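Local coordinates for protein putative thioesterase (Syntrophus aciditrophicus SB, PDB 3HDU) that probably hydrolyses thioesters as a member of the thioesterase superfamily with the hot-dog fold, its subunits gathering six to an assembly, at residues Ser14-Ile19 and Ala77-Phe82; Asp71-Leu76 and Ile135-Met140. One frame throughout, in Å; residues are numbered along the deposited sequence. Where two conformers were deposited one is given.

Both interactions use the long central helix 58-85 of the hot-dog fold, 71-76 running directly into 77-82. Interaction 1 packs the N-terminal helix 7-22 against that helix, while interaction 2 sets the helix on strand 132-141 of the antiparallel sheet. Their centres lie about 13 Å apart, and apolar side chains connect them. CG1 of Val16 meets CD1 of Leu76 at 3.4 Å, so Val16 touches both helical segments. At the strand, Ala77 CB lies 3.8 Å from Ile135 CG1, and Ala78 CB is 3.9 Å from Ile135 CD1. Helix 58-85 is thus packed by helix 7-22 and by the sheet.

Interaction 1: residues Ser14-Ile19 and Ala77-Phe82; sequences SAVNEI and AAFMGF
The backbone bond from Phe82 N to Ala78 O, 3.0 Å long, closes the helical turn that presents Phe79 and Met80 to Val16. That turn belongs to the long central helix 58-85 of the hot-dog fold; Val16 sits on the N-terminal helix 7-22, and no hydrogen bond crosses between the two segments. The backbones stay well apart, with Val16 CA 9.6 Å from Phe79 CA, so the side chains bridge the distance and bury a modest 95 Å². Val16 does most of this with one branch. Its CG1 is turned opposite the backbone N (chi1 169°), which leaves CG2 beside that N and pointing at the central helix. CG2 meets the Phe79 ring at an oblique angle, 3.6 Å from CE2, the two side chains sliding past each other in opposite directions. With Met80, a selenomethionine, the approach is tip to tip: its terminal CE is 3.4 Å from Val16 CG2. The start of this side chain does not head for helix 7-22; a bend at chi2 (-64°) swings the selenium and methyl across. CG1 of Val16 also lies near that methyl, 4.1 Å from CE. Around the contact, Phe79 packs on Met97 and Leu101, and Met80 reaches Ile37 of strand 30-37. One turn along helix 7-22, Ile19 packs on Ile57 of a second subunit, placing this helix close to a subunit interface. The two residues of the central helix also touch: Met80 CE lies in the plane of the Phe79 ring, at its edge, 3.6 Å from Phe79 CD2.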
loop_
_atom_site.group_PDB
_atom_site.type_symbol
_atom_site.label_atom_id
_atom_site.label_comp_id
_atom_site.label_asym_id
_atom_site.label_seq_id
_atom_site.Cartn_x
_atom_site.Cartn_y
_atom_site.Cartn_z
ATOM N N SER A 14 18.609 -17.348 26.437
ATOM C CA SER A 14 18.562 -18.820 26.554
ATOM C C SER A 14 17.178 -19.400 26.273
ATOM O O SER A 14 17.068 -20.436 25.613
ATOM C CB SER A 14 19.013 -19.267 27.948
ATOM O OG SER A 14 20.322 -18.807 28.216
ATOM N N ALA A 15 16.142 -18.735 26.798
ATOM C CA ALA A 15 14.733 -19.127 26.593
ATOM C C ALA A 15 14.346 -19.033 25.122
ATOM O O ALA A 15 13.716 -19.947 24.584
ATOM C CB ALA A 15 13.804 -18.252 27.426
ATOM N N VAL A 16 14.740 -17.923 24.489
ATOM C CA VAL A 16 14.496 -17.675 23.067
ATOM C C VAL A 16 15.237 -18.701 22.195
ATOM O O VAL A 16 14.621 -19.298 21.312
ATOM C CB VAL A 16 14.861 -16.201 22.667
ATOM C CG1 VAL A 16 14.879 -16.003 21.146
ATOM C CG2 VAL A 16 13.887 -15.228 23.319
ATOM N N ASN A 17 16.528 -18.922 22.462
ATOM C CA ASN A 17 17.327 -19.910 21.704
ATOM C C ASN A 17 16.686 -21.305 21.674
ATOM O O ASN A 17 16.638 -21.923 20.612
ATOM C CB ASN A 17 18.785 -19.987 22.203
ATOM C CG ASN A 17 19.616 -18.752 21.836
ATOM O OD1 ASN A 17 19.134 -17.800 21.219
ATOM N ND2 ASN A 17 20.881 -18.772 22.226
ATOM N N GLU A 18 16.174 -21.766 22.819
ATOM C CA GLU A 18 15.450 -23.057 22.906
ATOM C C GLU A 18 14.230 -23.128 21.979
ATOM O O GLU A 18 14.097 -24.076 21.203
ATOM C CB GLU A 18 15.004 -23.378 24.351
ATOM C CG GLU A 18 15.965 -24.263 25.143
ATOM C CD GLU A 18 15.849 -25.757 24.803
ATOM O OE1 GLU A 18 15.405 -26.118 23.689
ATOM O OE2 GLU A 18 16.205 -26.586 25.666
ATOM N N ILE A 19 13.377 -22.108 22.059
ATOM C CA ILE A 19 12.128 -22.031 21.282
ATOM C C ILE A 19 12.362 -21.997 19.765
ATOM O O ILE A 19 11.706 -22.739 19.031
ATOM C CB ILE A 19 11.254 -20.805 21.726
ATOM C CG1 ILE A 19 10.764 -20.987 23.172
ATOM C CG2 ILE A 19 10.030 -20.620 20.814
ATOM C CD1 ILE A 19 10.095 -19.761 23.751
ATOM N N ALA A 77 11.426 -10.225 16.662
ATOM C CA ALA A 77 11.590 -8.775 16.879
ATOM C C ALA A 77 10.381 -8.181 17.615
ATOM O O ALA A 77 10.548 -7.310 18.475
ATOM C CB ALA A 77 11.824 -8.040 15.563
ATOM N N ALA A 78 9.177 -8.658 17.264
ATOM C CA ALA A 78 7.919 -8.274 17.932
ATOM C C ALA A 78 7.975 -8.629 19.423
ATOM O O ALA A 78 7.678 -7.783 20.265
ATOM C CB ALA A 78 6.714 -8.953 17.269
ATOM N N PHE A 79 8.380 -9.868 19.723
ATOM C CA PHE A 79 8.566 -10.362 21.104
ATOM C C PHE A 79 9.504 -9.477 21.940
ATOM O O PHE A 79 9.187 -9.154 23.089
ATOM C CB PHE A 79 9.090 -11.817 21.092
ATOM C CG PHE A 79 9.561 -12.316 22.434
ATOM C CD1 PHE A 79 8.647 -12.788 23.374
ATOM C CD2 PHE A 79 10.929 -12.315 22.758
ATOM C CE1 PHE A 79 9.083 -13.249 24.625
ATOM C CE2 PHE A 79 11.376 -12.771 24.008
ATOM C CZ PHE A 79 10.450 -13.243 24.945
HETATM N N MSE A 80 10.652 -9.115 21.359
HETATM C CA MSE A 80 11.655 -8.266 22.037
HETATM C C MSE A 80 11.157 -6.850 22.326
HETATM O O MSE A 80 11.588 -6.237 23.307
HETATM C CB MSE A 80 12.973 -8.208 21.249
HETATM C CG MSE A 80 13.680 -9.544 21.134
HETATM SE SE MSE A 80 14.258 -10.259 22.830
HETATM C CE MSE A 80 14.516 -12.064 22.265
ATOM N N GLY A 81 10.264 -6.345 21.474
ATOM C CA GLY A 81 9.634 -5.049 21.669
ATOM C C GLY A 81 8.629 -5.105 22.807
ATOM O O GLY A 81 8.691 -4.279 23.717
ATOM N N PHE A 82 7.722 -6.086 22.763
ATOM C CA PHE A 82 6.681 -6.245 23.795
ATOM C C PHE A 82 7.212 -6.570 25.198
ATOM O O PHE A 82 6.693 -6.034 26.179
ATOM C CB PHE A 82 5.632 -7.302 23.403
ATOM C CG PHE A 82 4.717 -6.887 22.278
ATOM C CD1 PHE A 82 3.866 -5.792 22.426
ATOM C CD2 PHE A 82 4.641 -7.639 21.097
ATOM C CE1 PHE A 82 2.988 -5.409 21.391
ATOM C CE2 PHE A 82 3.764 -7.275 20.057
ATOM C CZ PHE A 82 2.932 -6.156 20.207
#

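Interaction 2: residues Asp71-Leu76 and Ile135-Met140; sequences DMTAGL and IRTELM
Ile135 opens the contact by packing against Ala74, the closest backbone pair at 5.8 Å between their CA atoms. This is the hot-dog arrangement, an antiparallel sheet wrapped about a long helix: segment 71-76 of that helix passes over strand segment 135-140 at 136° between chain directions, with 8.6 Å between axes. Ile135 straddles Ala74 with both branches. CG2, set opposite the backbone N while CG1 lies beside it (chi1 -63°), reaches Ala74 CB at 4.0 Å and also touches the Ala74 CA. The other branch comes up to the helix backbone, where CD1 lies 3.6 Å from Ala74 O. Cutting this side chain back to an alanine here would probably leave a gap beside Ala74, and take from Ala77 and Ala78, on the next turn, one of the side chains they pack on. Two residues on, Thr137 faces the helix too. Its methyl CG2 lies 4.4 Å from Ala74 CB, a looser contact than that of Ile135, while OG1 makes a weak hydrogen bond to Gly150 O on the adjoining strand 146-156. Glu138 turns to a third subunit, where its OE1 accepts a hydrogen bond from Lys131 N, and Leu139 packs on Ile70, the residue just ahead of 71-76 on the same helix. Thr73 turns its hydroxyl back to its own helix, OG1 bonding to Ala69 O, and meets the strand by its methyl, Thr73 CG2 standing 4.5 Å from Thr137 CG2.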
loop_
_atom_site.group_PDB
_atom_site.type_symbol
_atom_site.label_atom_id
_atom_site.label_comp_id
_atom_site.label_asym_id
_atom_site.label_seq_id
_atom_site.Cartn_x
_atom_site.Cartn_y
_atom_site.Cartn_z
ATOM N N ASP A 71 8.805 -13.659 8.299
ATOM C CA ASP A 71 7.738 -13.739 9.301
ATOM C C ASP A 71 8.261 -14.191 10.671
ATOM O O ASP A 71 7.814 -13.673 11.700
ATOM C CB ASP A 71 6.622 -14.692 8.829
ATOM C CG ASP A 71 5.376 -14.638 9.715
ATOM O OD1 ASP A 71 4.993 -13.539 10.163
ATOM O OD2 ASP A 71 4.761 -15.697 9.946
HETATM N N MSE A 72 9.180 -15.161 10.673
HETATM C CA MSE A 72 9.807 -15.662 11.905
HETATM C C MSE A 72 10.719 -14.616 12.545
HETATM O O MSE A 72 10.687 -14.445 13.766
HETATM C CB MSE A 72 10.602 -16.949 11.644
HETATM C CG MSE A 72 9.741 -18.168 11.322
HETATM SE SE MSE A 72 8.630 -18.745 12.805
HETATM C CE MSE A 72 10.009 -19.143 14.095
ATOM N N THR A 73 11.536 -13.948 11.721
ATOM C CA THR A 73 12.430 -12.875 12.176
ATOM C C THR A 73 11.606 -11.735 12.779
ATOM O O THR A 73 11.937 -11.235 13.861
ATOM C CB THR A 73 13.334 -12.334 11.029
ATOM O OG1 THR A 73 14.096 -13.406 10.468
ATOM C CG2 THR A 73 14.293 -11.255 11.528
ATOM N N ALA A 74 10.533 -11.355 12.080
ATOM C CA ALA A 74 9.603 -10.310 12.547
ATOM C C ALA A 74 8.923 -10.695 13.872
ATOM O O ALA A 74 8.761 -9.852 14.756
ATOM C CB ALA A 74 8.554 -10.009 11.479
ATOM N N GLY A 75 8.539 -11.964 13.995
ATOM C CA GLY A 75 7.921 -12.492 15.217
ATOM C C GLY A 75 8.814 -12.398 16.444
ATOM O O GLY A 75 8.337 -12.058 17.529
ATOM N N LEU A 76 10.102 -12.697 16.262
ATOM C CA LEU A 76 11.108 -12.571 17.321
ATOM C C LEU A 76 11.348 -11.098 17.674
ATOM O O LEU A 76 11.477 -10.772 18.850
ATOM C CB LEU A 76 12.424 -13.242 16.904
ATOM C CG LEU A 76 13.604 -13.255 17.887
ATOM C CD1 LEU A 76 13.201 -13.828 19.228
ATOM C CD2 LEU A 76 14.763 -14.036 17.297
ATOM N N ILE A 135 7.362 -4.245 12.261
ATOM C CA ILE A 135 8.763 -4.622 12.025
ATOM C C ILE A 135 9.126 -4.465 10.546
ATOM O O ILE A 135 8.339 -4.841 9.667
ATOM C CB ILE A 135 9.048 -6.100 12.449
ATOM C CG1 ILE A 135 8.827 -6.305 13.956
ATOM C CG2 ILE A 135 10.479 -6.517 12.100
ATOM C CD1 ILE A 135 7.395 -6.510 14.353
ATOM N N ARG A 136 10.309 -3.902 10.295
ATOM C CA ARG A 136 10.884 -3.783 8.953
ATOM C C ARG A 136 12.023 -4.808 8.915
ATOM O O ARG A 136 12.829 -4.862 9.848
ATOM C CB ARG A 136 11.400 -2.363 8.692
ATOM N N THR A 137 12.073 -5.635 7.865
ATOM C CA THR A 137 13.114 -6.667 7.717
ATOM C C THR A 137 13.909 -6.557 6.421
ATOM O O THR A 137 13.421 -6.025 5.427
ATOM C CB THR A 137 12.527 -8.089 7.792
ATOM O OG1 THR A 137 11.545 -8.258 6.766
ATOM C CG2 THR A 137 11.898 -8.334 9.145
ATOM N N GLU A 138 15.144 -7.053 6.464
ATOM C CA GLU A 138 16.027 -7.132 5.304
ATOM C C GLU A 138 16.584 -8.545 5.276
ATOM O O GLU A 138 17.172 -8.972 6.264
ATOM C CB GLU A 138 17.187 -6.146 5.410
ATOM C CG GLU A 138 16.790 -4.683 5.485
ATOM C CD GLU A 138 17.989 -3.749 5.592
ATOM O OE1 GLU A 138 19.140 -4.189 5.391
ATOM O OE2 GLU A 138 17.785 -2.551 5.872
ATOM N N LEU A 139 16.386 -9.259 4.166
ATOM C CA LEU A 139 16.882 -10.616 3.999
ATOM C C LEU A 139 17.978 -10.623 2.934
ATOM O O LEU A 139 17.761 -10.123 1.820
ATOM C CB LEU A 139 15.740 -11.563 3.644
ATOM C CG LEU A 139 16.070 -13.065 3.704
ATOM C CD1 LEU A 139 14.859 -13.900 4.113
ATOM C CD2 LEU A 139 16.649 -13.559 2.398
HETATM N N MSE A 140 19.135 -11.200 3.299
HETATM C CA MSE A 140 20.292 -11.313 2.395
HETATM C C MSE A 140 20.846 -12.732 2.371
HETATM O O MSE A 140 20.556 -13.534 3.248
HETATM C CB MSE A 140 21.396 -10.270 2.692
HETATM C CG MSE A 140 21.554 -9.843 4.137
HETATM SE SE MSE A 140 20.372 -8.355 4.555
HETATM C CE MSE A 140 20.420 -8.474 6.509
#